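Local coordinates for ABC transporter, periplasmic solute-binding protein (Rhizobium meliloti, PDB 4WED) that probably serves as the periplasmic solute-binding component of an ABC transporter, possibly capturing peptides or nickel-related ligands for import, at residues 376-381 with 417-422; 366-371 with 380-385; 92-97 with 158-163; 129-134 with 167-172; 230-235 with 253-258. All coordinates share one frame; numbering follows the deposited sequence.

Contact 1: residues 376-381 with 417-422; sequences PGSRVI and LGFFLT
Phe419 leaves the strand toward the helix end that bears Ser378 and Ile381; a flat ring is long enough to span from strand to helix start, with Ile381 as its apolar partner. At CB the chain turns so that CG stands anti to the carbonyl carbon (chi1 -61°), which carries the ring across the gap. On one side of the ring, CD2 comes first and meets Ser378 OG at 3.7 Å; the hydroxyl sits at the ring edge, near its plane, in van der Waals contact. Farther out, CE2 lies 3.8 Å from Ile381 CG2 and 3.9 Å from Ser378 O. This is the place where helix 378-392 begins, with Gly377 as its N-cap: a positive phi of 89° suits glycine, whose O accepts the first-turn bond from Ile381 N at 3.1 Å. The helix covers a sheet surface of the periplasmic-binding-protein fold, and strand 417-421 hydrogen-bonds by its backbone to strands 274-279 and 362-370. At the tip, CZ makes the closest approach, 3.4 Å to Ile381 CG2, the methyl coming in obliquely as the two side chains run alongside with their tips pointing opposite ways. Ile381 itself is buried and also touches Ile305 and Leu309 of helix 302-310.

Contact 2: residues 366-371 with 380-385; sequences LELVVS and VIAEVI
Flat groups play no part where Leu368 and Val370 meet Ala382 and Ile385: no ring or carboxylate stands between strand and helix, and methyl groups do nearly all the touching. A ring does lie close by, that of Phe419, which packs against Leu368 and Val370 from strand 417-421. With CG anti to the backbone N (chi1 177°), Leu368 extends toward the helix. Its CD2 rests on Ala382, 3.8 Å from CB and 3.9 Å from CA, and approaches Ile385 CD1 more loosely at 4.4 Å. Val370, two residues along and on the same side of the strand, adds CG1 at 4.2 Å from Ala382 CB. Alanine suits the helix position facing the strand, because its single methyl lets the two backbones come near: the CA atoms of Leu368 and Ala382 are 7.1 Å apart. The branched residues, in turn, flank that small side chain with apolar bulk. All four residues are buried, and Ile398 of the next strand touches Ala382 as well. The segment axes approach to 9.5 Å and run nearly antiparallel, at 162°. This is the packing of a beta-alpha-beta crossover, in which helix 378-392 connects the parallel strands 362-370 and 395-400.

Contact 3: residues 92-97 with 158-163; sequences KTLHLT and ALMQEL
The helical turn that brings Leu159, Met160 and Leu163 onto Leu94 is tied down on another side by the carboxylate of Glu162. Glu162 OE1 accepts a hydrogen bond from Cys133 N, and Glu162 OE2 accepts one from Asn132 N. Both oxygens of this buried acid are thus satisfied by backbone N-H groups at the start of helix 132-135. The contact itself is wholly apolar. Leu94 stretches out from the strand with CG anti to the backbone N (chi1 169°) and divides its two methyls among three partners. CD2 meets Leu163 CD1 tip to tip at 3.8 Å and lies 4.1 Å from Leu159 CD2, while CD1 touches the selenium of Met160, built as selenomethionine, at 3.8 Å. Met160 does not start out facing the strand; its chain is bent at chi2 and chi3, which swings SE over to the leucine. Flexible, unbranched methionine suits such a place, lying between Leu94 and strand 82-88, where it also rests on Trp85 and Ile87. Leu159 and Leu163 offer branched apolar ends to the CD2 methyl of Leu94. The arrangement is that of a helix covering one face of an antiparallel sheet, here the four strands 82-88, 93-98, 147-152 and 137-144.

Contact 4: residues 129-134 with 167-172; sequences SWMNCS and RPTRFL
The N-terminal end of the short helix 132-135 meets the loop that follows helix 159-162, and the contact rests on Met131, the N-cap residue, against Pro168 and Thr169. Pro168 follows a cis peptide bond, a kink in the loop that proline tolerates better than other residues. Met131, built as selenomethionine, is the reaching side chain: chi2 is fully extended at 180°, and a bend at chi3 turns the methyl aside at the end. Its SE passes Pro168 CD at 3.6 Å, the chain and the proline ring lying side by side but heading opposite ways. A long, slim and polarisable side chain suits this bridge between a helix start and an irregular loop. Nearer its root, Met131 CG lies 3.5 Å above the ring plane of Trp130, toward the rim of that face, so the preceding residue flanks it as well. Trp122 of helix 112-122 touches both Pro168 and Thr169. The next residue in the loop, Arg170, donates from NH1 to Asp62 OD1, and Asp62 is one of the sodium ligands; the loop thereby connects this packing to the second shell of the metal site. Beyond the selenium, Met131 CE crosses to Thr169 CG2 at 3.8 Å, and the carbonyl oxygen Glu162 O lies 3.4 Å from each of those two methyls.

Contact 5: residues 230-235 with 253-258; sequences SRVAAL and PEEGKQ
Val232 projects from helix 228-237 toward Glu255 and Gln258 of helix 253-261, and its two methyls meet very different surroundings. The tight half belongs to CG2, which lies 3.4 Å from Glu255 CG and 3.8 Å from Glu255 CB. Here the methylene part of a glutamate, rather than its charged end, serves as the apolar surface, and the two side chains cross at about a right angle. Valine suits the place: branched at CB, it is short enough for the helices to come close, with the CA atoms of Val232 and Glu255 only 7.0 Å apart, and it is the buried member of the contact. The other half is loose. CG1 looks toward Gln258 one turn farther along, where the nearest atom is OE1 at 4.1 Å; Gln258, extended beyond CG, is exposed, and a polar amide suits that solvent side.

The charged end of Glu255 is turned away from the valine. Its chain bends at chi2 (95°), and OE2 accepts a hydrogen bond from Thr252 N, three residues back and just ahead of the helix. This is the side-chain-to-N-cap half of a capping box, and the helix N-terminus would probably favour the ionised carboxylate. Arg231 NH2 remains 6.5 Å from Glu255 OE2, so the opposite charges do not touch; that guanidinium instead donates to Pro250 O and Ile225 O. The chemistry implies that the contact itself rests mainly on aliphatic carbon, while the charged ends of Glu255 and Arg231 are bonded to nearby backbone.

Overall arrangement
Contacts 1 and 2 hold the same helix, 378-392, against neighbouring strands: they share Val380 and Ile381, lie 7 Å apart between centres, and differ in that one turns on an aromatic ring and the other on aliphatic groups alone. Contacts 3 and 4 form a second pair, 11 Å apart on the opposite side of the chain's centre, where Glu162 ties their segments together and each includes a methionine, built as selenomethionine, among its touching side chains. All four are buried and largely apolar, contact 1 adding one serine hydroxyl. Contact 5 stands apart, 24 Å or more from every other centre; it joins two helices, is only partly buried, and mixes a valine with polar side chains as its nearness to solvent allows.

Contact 1: residues 376-381 with 417-422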
# COMPACT_ATOMS: atom_id res chain seq x y z
N PRO A 376 13.52 -8.23 -4.31
CA PRO A 376 14.61 -8.05 -5.28
C PRO A 376 15.55 -6.89 -4.90
O PRO A 376 15.10 -5.81 -4.53
CB PRO A 376 13.87 -7.79 -6.61
CG PRO A 376 12.53 -8.42 -6.42
CD PRO A 376 12.20 -8.18 -4.97
N GLY A 377 16.84 -7.12 -5.08
CA GLY A 377 17.88 -6.21 -4.67
C GLY A 377 18.30 -6.47 -3.24
O GLY A 377 19.17 -5.81 -2.70
N SER A 378 17.72 -7.49 -2.65
CA SER A 378 17.91 -7.74 -1.24
C SER A 378 19.37 -7.98 -0.88
O SER A 378 19.85 -7.46 0.11
CB SER A 378 17.11 -8.97 -0.85
OG SER A 378 16.87 -9.01 0.54
N ARG A 379 20.07 -8.78 -1.68
CA ARG A 379 21.47 -9.06 -1.40
C ARG A 379 22.34 -7.83 -1.52
O ARG A 379 23.23 -7.60 -0.73
CB ARG A 379 22.00 -10.17 -2.30
N VAL A 380 22.06 -7.04 -2.54
CA VAL A 380 22.82 -5.82 -2.84
C VAL A 380 22.76 -4.82 -1.70
O VAL A 380 23.77 -4.28 -1.28
CB VAL A 380 22.25 -5.12 -4.10
N ILE A 381 21.55 -4.58 -1.21
CA ILE A 381 21.37 -3.80 0.01
C ILE A 381 22.28 -4.27 1.13
O ILE A 381 22.89 -3.45 1.84
CB ILE A 381 19.93 -3.93 0.53
CG1 ILE A 381 18.96 -3.16 -0.34
CG2 ILE A 381 19.80 -3.42 1.95
CD1 ILE A 381 17.54 -3.60 -0.09
N LEU A 417 19.39 -9.57 12.10
CA LEU A 417 18.75 -8.52 11.30
C LEU A 417 18.07 -9.11 10.07
O LEU A 417 18.56 -10.09 9.48
CB LEU A 417 19.79 -7.52 10.79
CG LEU A 417 20.69 -6.94 11.85
CD1 LEU A 417 21.96 -6.34 11.25
CD2 LEU A 417 19.93 -5.90 12.68
N GLY A 418 16.98 -8.46 9.65
CA GLY A 418 16.25 -8.86 8.45
C GLY A 418 15.36 -7.75 7.93
O GLY A 418 15.18 -6.74 8.59
N PHE A 419 14.79 -7.96 6.76
CA PHE A 419 14.01 -6.95 6.07
C PHE A 419 12.54 -7.25 5.99
O PHE A 419 12.12 -8.34 5.61
CB PHE A 419 14.49 -6.77 4.65
CG PHE A 419 15.92 -6.32 4.55
CD1 PHE A 419 16.43 -5.36 5.43
CD2 PHE A 419 16.73 -6.80 3.56
CE1 PHE A 419 17.75 -4.92 5.32
CE2 PHE A 419 18.05 -6.38 3.45
CZ PHE A 419 18.55 -5.43 4.33
N PHE A 420 11.76 -6.23 6.28
CA PHE A 420 10.35 -6.30 6.10
C PHE A 420 9.93 -5.17 5.22
O PHE A 420 10.61 -4.14 5.12
CB PHE A 420 9.66 -6.12 7.44
CG PHE A 420 9.85 -7.28 8.35
CD1 PHE A 420 11.04 -7.47 9.00
CD2 PHE A 420 8.81 -8.18 8.57
CE1 PHE A 420 11.22 -8.55 9.85
CE2 PHE A 420 8.99 -9.26 9.42
CZ PHE A 420 10.19 -9.45 10.06
N LEU A 421 8.79 -5.37 4.60
CA LEU A 421 8.11 -4.39 3.79
C LEU A 421 6.78 -4.21 4.42
O LEU A 421 6.18 -5.18 4.74
CB LEU A 421 7.91 -4.92 2.37
CG LEU A 421 9.13 -4.87 1.45
CD1 LEU A 421 8.83 -5.71 0.24
CD2 LEU A 421 9.48 -3.48 1.00
N THR A 422 6.33 -2.98 4.62
CA THR A 422 4.98 -2.73 5.05
C THR A 422 3.96 -3.10 3.98
O THR A 422 4.27 -3.30 2.82
CB THR A 422 4.74 -1.27 5.57
OG1 THR A 422 5.01 -0.28 4.55
CG2 THR A 422 5.60 -1.00 6.79

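Contact 2: residues 366-371 with 380-385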
# COMPACT_ATOMS: atom_id res chain seq x y z
N LEU A 366 26.92 -9.39 13.55
CA LEU A 366 25.47 -9.53 13.32
C LEU A 366 25.21 -10.18 11.99
O LEU A 366 25.92 -9.93 11.02
CB LEU A 366 24.81 -8.17 13.37
CG LEU A 366 24.85 -7.56 14.77
CD1 LEU A 366 24.58 -6.07 14.69
CD2 LEU A 366 23.88 -8.27 15.72
N GLU A 367 24.19 -11.03 11.95
CA GLU A 367 23.83 -11.77 10.76
C GLU A 367 22.60 -11.16 10.10
O GLU A 367 21.52 -11.19 10.64
CB GLU A 367 23.60 -13.24 11.07
CG GLU A 367 23.35 -14.05 9.81
CD GLU A 367 22.84 -15.47 10.06
OE1 GLU A 367 21.64 -15.63 10.34
OE2 GLU A 367 23.65 -16.42 9.94
N LEU A 368 22.80 -10.61 8.92
CA LEU A 368 21.71 -10.12 8.11
C LEU A 368 21.24 -11.22 7.15
O LEU A 368 21.98 -11.66 6.25
CB LEU A 368 22.19 -8.90 7.33
CG LEU A 368 21.18 -8.29 6.36
CD1 LEU A 368 19.77 -8.19 6.93
CD2 LEU A 368 21.69 -6.92 5.93
N VAL A 369 20.00 -11.66 7.37
CA VAL A 369 19.41 -12.69 6.55
C VAL A 369 18.62 -12.02 5.44
O VAL A 369 17.86 -11.10 5.69
CB VAL A 369 18.55 -13.68 7.37
CG1 VAL A 369 18.00 -14.80 6.47
CG2 VAL A 369 19.37 -14.29 8.49
N VAL A 370 18.84 -12.48 4.20
CA VAL A 370 18.15 -11.91 3.05
C VAL A 370 17.72 -13.00 2.06
O VAL A 370 18.33 -14.07 1.99
CB VAL A 370 19.04 -10.91 2.30
CG1 VAL A 370 19.36 -9.70 3.17
CG2 VAL A 370 20.32 -11.59 1.81
N SER A 371 16.65 -12.72 1.31
CA SER A 371 16.24 -13.55 0.17
C SER A 371 15.97 -12.67 -1.03
O SER A 371 14.99 -11.94 -1.04
CB SER A 371 14.98 -14.36 0.48
OG SER A 371 14.68 -15.20 -0.62
N VAL A 380 22.06 -7.04 -2.54
CA VAL A 380 22.82 -5.82 -2.84
C VAL A 380 22.76 -4.82 -1.70
O VAL A 380 23.77 -4.28 -1.28
CB VAL A 380 22.25 -5.12 -4.10
N ILE A 381 21.55 -4.58 -1.21
CA ILE A 381 21.37 -3.80 0.01
C ILE A 381 22.28 -4.27 1.13
O ILE A 381 22.89 -3.45 1.84
CB ILE A 381 19.93 -3.93 0.53
CG1 ILE A 381 18.96 -3.16 -0.34
CG2 ILE A 381 19.80 -3.42 1.95
CD1 ILE A 381 17.54 -3.60 -0.09
N ALA A 382 22.37 -5.58 1.30
CA ALA A 382 23.12 -6.16 2.39
C ALA A 382 24.59 -5.80 2.31
O ALA A 382 25.25 -5.56 3.34
CB ALA A 382 22.93 -7.66 2.41
N GLU A 383 25.10 -5.70 1.09
CA GLU A 383 26.52 -5.45 0.86
C GLU A 383 26.87 -3.99 1.00
O GLU A 383 27.99 -3.66 1.33
CB GLU A 383 26.92 -5.95 -0.51
CG GLU A 383 26.64 -7.44 -0.69
CD GLU A 383 27.20 -8.01 -1.97
OE1 GLU A 383 27.12 -7.30 -3.00
OE2 GLU A 383 27.71 -9.16 -1.95
N VAL A 384 25.92 -3.10 0.73
CA VAL A 384 26.09 -1.70 1.06
C VAL A 384 26.20 -1.55 2.58
O VAL A 384 27.14 -0.95 3.10
CB VAL A 384 24.87 -0.86 0.61
CG1 VAL A 384 24.98 0.58 1.11
CG2 VAL A 384 24.73 -0.89 -0.90
N ILE A 385 25.23 -2.11 3.28
CA ILE A 385 25.14 -2.05 4.74
C ILE A 385 26.37 -2.66 5.42
O ILE A 385 26.99 -2.04 6.28
CB ILE A 385 23.85 -2.75 5.23
CG1 ILE A 385 22.65 -1.93 4.77
CG2 ILE A 385 23.86 -2.92 6.74
CD1 ILE A 385 21.34 -2.67 4.80

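Contact 3: residues 92-97 with 158-163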
# COMPACT_ATOMS: atom_id res chain seq x y z
N LYS A 92 -19.87 0.76 16.24
CA LYS A 92 -20.68 -0.42 15.94
C LYS A 92 -21.89 -0.09 15.03
O LYS A 92 -22.60 -1.00 14.59
CB LYS A 92 -21.15 -1.08 17.23
CG LYS A 92 -20.06 -1.44 18.24
CD LYS A 92 -20.69 -1.79 19.61
N THR A 93 -22.10 1.19 14.74
CA THR A 93 -23.20 1.64 13.90
C THR A 93 -22.68 2.57 12.85
O THR A 93 -21.93 3.47 13.17
CB THR A 93 -24.17 2.48 14.74
OG1 THR A 93 -24.38 1.81 15.99
CG2 THR A 93 -25.47 2.67 14.01
N LEU A 94 -23.09 2.38 11.60
CA LEU A 94 -22.69 3.29 10.51
C LEU A 94 -23.92 3.80 9.75
O LEU A 94 -24.69 3.00 9.24
CB LEU A 94 -21.76 2.58 9.53
CG LEU A 94 -21.47 3.28 8.20
CD1 LEU A 94 -20.65 4.54 8.34
CD2 LEU A 94 -20.76 2.30 7.30
N HIS A 95 -24.09 5.12 9.71
CA HIS A 95 -25.21 5.74 9.00
C HIS A 95 -24.66 6.27 7.75
O HIS A 95 -23.60 6.90 7.75
CB HIS A 95 -25.83 6.89 9.79
CG HIS A 95 -26.35 6.48 11.14
ND1 HIS A 95 -27.37 5.56 11.30
CD2 HIS A 95 -25.99 6.85 12.39
CE1 HIS A 95 -27.61 5.39 12.59
NE2 HIS A 95 -26.78 6.16 13.27
N LEU A 96 -25.38 6.01 6.67
CA LEU A 96 -24.93 6.40 5.31
C LEU A 96 -26.03 7.14 4.57
O LEU A 96 -27.18 6.67 4.45
CB LEU A 96 -24.55 5.16 4.50
CG LEU A 96 -23.36 4.34 5.01
CD1 LEU A 96 -23.38 2.96 4.36
CD2 LEU A 96 -22.05 5.05 4.70
N THR A 97 -25.66 8.30 4.05
CA THR A 97 -26.51 9.02 3.14
C THR A 97 -26.03 8.77 1.70
O THR A 97 -24.93 9.11 1.35
CB THR A 97 -26.50 10.50 3.49
OG1 THR A 97 -27.10 10.64 4.78
CG2 THR A 97 -27.28 11.30 2.48
N ALA A 158 -10.63 0.92 11.25
CA ALA A 158 -10.45 1.46 9.90
C ALA A 158 -11.64 1.15 8.98
O ALA A 158 -11.48 0.72 7.84
CB ALA A 158 -9.17 0.89 9.27
N LEU A 159 -12.84 1.36 9.50
CA LEU A 159 -14.06 1.02 8.79
C LEU A 159 -14.14 1.68 7.42
O LEU A 159 -14.21 1.00 6.41
CB LEU A 159 -15.27 1.37 9.66
CG LEU A 159 -16.67 1.25 9.01
CD1 LEU A 159 -16.97 -0.13 8.46
CD2 LEU A 159 -17.72 1.66 10.01
N MSE A 160 -14.15 2.99 7.40
CA MSE A 160 -14.27 3.76 6.18
C MSE A 160 -13.19 3.47 5.18
O MSE A 160 -13.43 3.45 3.97
CB MSE A 160 -14.16 5.23 6.56
CG MSE A 160 -15.28 5.78 7.44
SE MSE A 160 -17.05 4.96 7.13
CE MSE A 160 -17.54 5.68 5.35
N GLN A 161 -11.98 3.25 5.67
CA GLN A 161 -10.88 2.89 4.78
C GLN A 161 -11.19 1.57 4.00
O GLN A 161 -10.89 1.42 2.81
CB GLN A 161 -9.59 2.76 5.63
CG GLN A 161 -8.32 3.22 4.95
CD GLN A 161 -7.19 3.51 5.92
OE1 GLN A 161 -7.28 4.45 6.72
NE2 GLN A 161 -6.13 2.72 5.86
N GLU A 162 -11.74 0.59 4.71
CA GLU A 162 -11.99 -0.72 4.15
C GLU A 162 -13.05 -0.58 3.09
O GLU A 162 -13.06 -1.34 2.12
CB GLU A 162 -12.48 -1.69 5.24
CG GLU A 162 -11.39 -2.31 6.11
CD GLU A 162 -11.90 -3.48 6.99
OE1 GLU A 162 -13.12 -3.81 6.99
OE2 GLU A 162 -11.06 -4.12 7.69
N LEU A 163 -13.95 0.39 3.28
CA LEU A 163 -15.06 0.57 2.37
C LEU A 163 -14.61 1.30 1.10
O LEU A 163 -15.40 1.43 0.15
CB LEU A 163 -16.21 1.33 3.03
CG LEU A 163 -17.02 0.62 4.16
CD1 LEU A 163 -17.97 1.57 4.89
CD2 LEU A 163 -17.79 -0.57 3.66

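Contact 4: residues 129-134 with 167-172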
# COMPACT_ATOMS: atom_id res chain seq x y z
N SER A 129 -13.84 -12.83 5.61
CA SER A 129 -13.62 -12.68 7.05
C SER A 129 -12.33 -11.88 7.37
O SER A 129 -12.23 -11.30 8.45
CB SER A 129 -13.61 -14.04 7.76
OG SER A 129 -12.67 -14.93 7.16
N TRP A 130 -11.39 -11.83 6.42
CA TRP A 130 -10.13 -11.05 6.60
C TRP A 130 -10.37 -9.54 6.71
O TRP A 130 -9.51 -8.79 7.16
CB TRP A 130 -9.10 -11.35 5.49
CG TRP A 130 -9.56 -10.95 4.13
CD1 TRP A 130 -10.30 -11.69 3.26
CD2 TRP A 130 -9.34 -9.68 3.48
NE1 TRP A 130 -10.55 -10.97 2.12
CE2 TRP A 130 -9.98 -9.74 2.23
CE3 TRP A 130 -8.65 -8.51 3.84
CZ2 TRP A 130 -9.95 -8.68 1.34
CZ3 TRP A 130 -8.62 -7.47 2.96
CH2 TRP A 130 -9.26 -7.55 1.72
N MSE A 131 -11.57 -9.12 6.37
CA MSE A 131 -11.92 -7.74 6.47
C MSE A 131 -12.80 -7.54 7.64
O MSE A 131 -13.78 -8.27 7.82
CB MSE A 131 -12.74 -7.39 5.27
CG MSE A 131 -11.85 -6.68 4.28
SE MSE A 131 -13.10 -6.33 2.85
CE MSE A 131 -13.62 -4.50 3.29
N ASN A 132 -12.46 -6.56 8.45
CA ASN A 132 -13.15 -6.33 9.71
C ASN A 132 -14.63 -5.99 9.57
O ASN A 132 -15.41 -6.41 10.41
CB ASN A 132 -12.38 -5.32 10.54
CG ASN A 132 -11.13 -5.93 11.14
OD1 ASN A 132 -11.19 -7.02 11.69
ND2 ASN A 132 -10.00 -5.26 10.99
N CYS A 133 -15.03 -5.28 8.52
CA CYS A 133 -16.42 -4.88 8.38
C CYS A 133 -17.28 -6.05 7.97
O CYS A 133 -18.36 -6.17 8.48
CB CYS A 133 -16.65 -3.69 7.46
SG CYS A 133 -16.10 -3.93 5.79
N SER A 134 -16.79 -6.93 7.12
CA SER A 134 -17.53 -8.15 6.82
C SER A 134 -17.65 -9.06 8.05
O SER A 134 -18.72 -9.48 8.42
CB SER A 134 -16.85 -8.95 5.70
OG SER A 134 -17.53 -10.20 5.54
N ARG A 167 -12.14 -4.08 -4.19
CA ARG A 167 -13.07 -5.19 -4.01
C ARG A 167 -13.00 -5.64 -2.56
O ARG A 167 -11.96 -5.47 -1.94
CB ARG A 167 -12.68 -6.34 -4.91
CG ARG A 167 -11.29 -6.88 -4.62
CD ARG A 167 -11.04 -8.20 -5.29
NE ARG A 167 -10.72 -8.01 -6.70
CZ ARG A 167 -9.66 -8.51 -7.30
NH1 ARG A 167 -8.79 -9.25 -6.64
NH2 ARG A 167 -9.47 -8.27 -8.57
N PRO A 168 -14.07 -6.21 -2.00
CA PRO A 168 -15.35 -6.48 -2.66
C PRO A 168 -16.42 -5.41 -2.45
O PRO A 168 -17.60 -5.64 -2.67
CB PRO A 168 -15.81 -7.72 -1.92
CG PRO A 168 -15.40 -7.44 -0.52
CD PRO A 168 -14.06 -6.76 -0.64
N THR A 169 -15.98 -4.22 -2.09
CA THR A 169 -16.87 -3.20 -1.58
C THR A 169 -17.62 -2.34 -2.58
O THR A 169 -18.11 -1.27 -2.21
CB THR A 169 -16.02 -2.26 -0.73
OG1 THR A 169 -14.83 -1.92 -1.47
CG2 THR A 169 -15.64 -2.96 0.51
N ARG A 170 -17.70 -2.75 -3.84
CA ARG A 170 -18.24 -1.85 -4.85
C ARG A 170 -19.51 -2.38 -5.45
O ARG A 170 -19.88 -3.50 -5.17
CB ARG A 170 -17.18 -1.50 -5.88
CG ARG A 170 -15.92 -1.01 -5.18
CD ARG A 170 -15.02 -0.22 -6.11
NE ARG A 170 -13.91 0.35 -5.38
CZ ARG A 170 -13.02 1.18 -5.93
NH1 ARG A 170 -13.11 1.53 -7.23
NH2 ARG A 170 -12.02 1.67 -5.19
N PHE A 171 -20.15 -1.55 -6.29
CA PHE A 171 -21.57 -1.66 -6.65
C PHE A 171 -21.91 -2.04 -8.10
O PHE A 171 -21.60 -1.30 -9.09
CB PHE A 171 -22.27 -0.39 -6.19
CG PHE A 171 -22.20 -0.22 -4.70
CD1 PHE A 171 -21.09 0.36 -4.10
CD2 PHE A 171 -23.21 -0.74 -3.87
CE1 PHE A 171 -20.99 0.48 -2.73
CE2 PHE A 171 -23.12 -0.63 -2.49
CZ PHE A 171 -21.99 -0.03 -1.91
N LEU A 172 -22.56 -3.20 -8.22
CA LEU A 172 -22.88 -3.84 -9.49
C LEU A 172 -24.36 -3.77 -9.69
O LEU A 172 -25.11 -4.08 -8.78
CB LEU A 172 -22.47 -5.32 -9.42
CG LEU A 172 -22.94 -6.28 -10.52
CD1 LEU A 172 -22.25 -6.02 -11.86
CD2 LEU A 172 -22.69 -7.71 -10.09

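Contact 5: residues 230-235 with 253-258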
# COMPACT_ATOMS: atom_id res chain seq x y z
N SER A 230 9.19 -4.98 -23.72
CA SER A 230 8.21 -4.56 -24.73
C SER A 230 7.47 -3.28 -24.34
O SER A 230 7.23 -2.39 -25.15
CB SER A 230 7.18 -5.67 -24.96
OG SER A 230 7.75 -6.83 -25.55
N ARG A 231 7.11 -3.21 -23.07
CA ARG A 231 6.37 -2.07 -22.54
C ARG A 231 7.14 -0.75 -22.75
O ARG A 231 6.59 0.24 -23.25
CB ARG A 231 6.02 -2.34 -21.09
CG ARG A 231 5.09 -3.56 -20.94
CD ARG A 231 4.23 -3.57 -19.68
NE ARG A 231 5.03 -3.76 -18.48
CZ ARG A 231 5.39 -4.93 -17.95
NH1 ARG A 231 5.02 -6.08 -18.48
NH2 ARG A 231 6.13 -4.93 -16.85
N VAL A 232 8.43 -0.78 -22.44
CA VAL A 232 9.33 0.35 -22.68
C VAL A 232 9.36 0.77 -24.16
O VAL A 232 9.20 1.95 -24.49
CB VAL A 232 10.77 -0.00 -22.21
CG1 VAL A 232 11.79 1.03 -22.66
CG2 VAL A 232 10.79 -0.15 -20.69
N ALA A 233 9.57 -0.21 -25.02
CA ALA A 233 9.59 0.02 -26.48
C ALA A 233 8.30 0.65 -26.94
O ALA A 233 8.33 1.64 -27.69
CB ALA A 233 9.80 -1.29 -27.21
N ALA A 234 7.18 0.11 -26.46
CA ALA A 234 5.85 0.52 -26.94
C ALA A 234 5.53 1.98 -26.66
O ALA A 234 4.82 2.64 -27.43
CB ALA A 234 4.79 -0.39 -26.38
N LEU A 235 6.09 2.49 -25.57
CA LEU A 235 5.89 3.90 -25.20
C LEU A 235 6.73 4.82 -26.11
O LEU A 235 6.25 5.86 -26.59
CB LEU A 235 6.25 4.11 -23.71
CG LEU A 235 6.16 5.53 -23.15
CD1 LEU A 235 4.75 6.09 -23.26
CD2 LEU A 235 6.62 5.55 -21.71
N PRO A 253 13.18 0.81 -11.70
CA PRO A 253 14.17 1.89 -11.75
C PRO A 253 14.92 2.00 -13.08
O PRO A 253 14.92 3.08 -13.69
CB PRO A 253 15.10 1.52 -10.60
CG PRO A 253 14.14 0.99 -9.57
CD PRO A 253 12.96 0.38 -10.30
N GLU A 254 15.52 0.89 -13.54
CA GLU A 254 16.38 0.97 -14.71
C GLU A 254 15.54 1.44 -15.88
O GLU A 254 15.98 2.32 -16.63
CB GLU A 254 17.08 -0.36 -15.03
N GLU A 255 14.33 0.89 -16.04
CA GLU A 255 13.47 1.32 -17.14
C GLU A 255 13.15 2.79 -17.03
O GLU A 255 13.07 3.49 -18.05
CB GLU A 255 12.17 0.56 -17.22
CG GLU A 255 12.26 -0.87 -17.76
CD GLU A 255 12.37 -1.92 -16.68
OE1 GLU A 255 13.18 -2.86 -16.85
OE2 GLU A 255 11.68 -1.82 -15.65
N GLY A 256 12.99 3.27 -15.80
CA GLY A 256 12.68 4.66 -15.56
C GLY A 256 13.78 5.57 -16.02
O GLY A 256 13.53 6.54 -16.73
N LYS A 257 15.01 5.27 -15.62
CA LYS A 257 16.15 6.04 -16.12
C LYS A 257 16.25 6.02 -17.63
O LYS A 257 16.51 7.06 -18.25
CB LYS A 257 17.47 5.52 -15.53
CG LYS A 257 17.62 5.83 -14.06
CD LYS A 257 17.60 7.33 -13.77
CE LYS A 257 17.72 7.57 -12.27
NZ LYS A 257 17.50 9.00 -11.88
N GLN A 258 16.04 4.85 -18.22
CA GLN A 258 16.14 4.71 -19.68
C GLN A 258 15.17 5.67 -20.33
O GLN A 258 15.54 6.41 -21.24
CB GLN A 258 15.79 3.30 -20.14
CG GLN A 258 16.77 2.24 -19.71
CD GLN A 258 16.24 0.83 -19.95
OE1 GLN A 258 15.41 0.61 -20.84
NE2 GLN A 258 16.73 -0.13 -19.17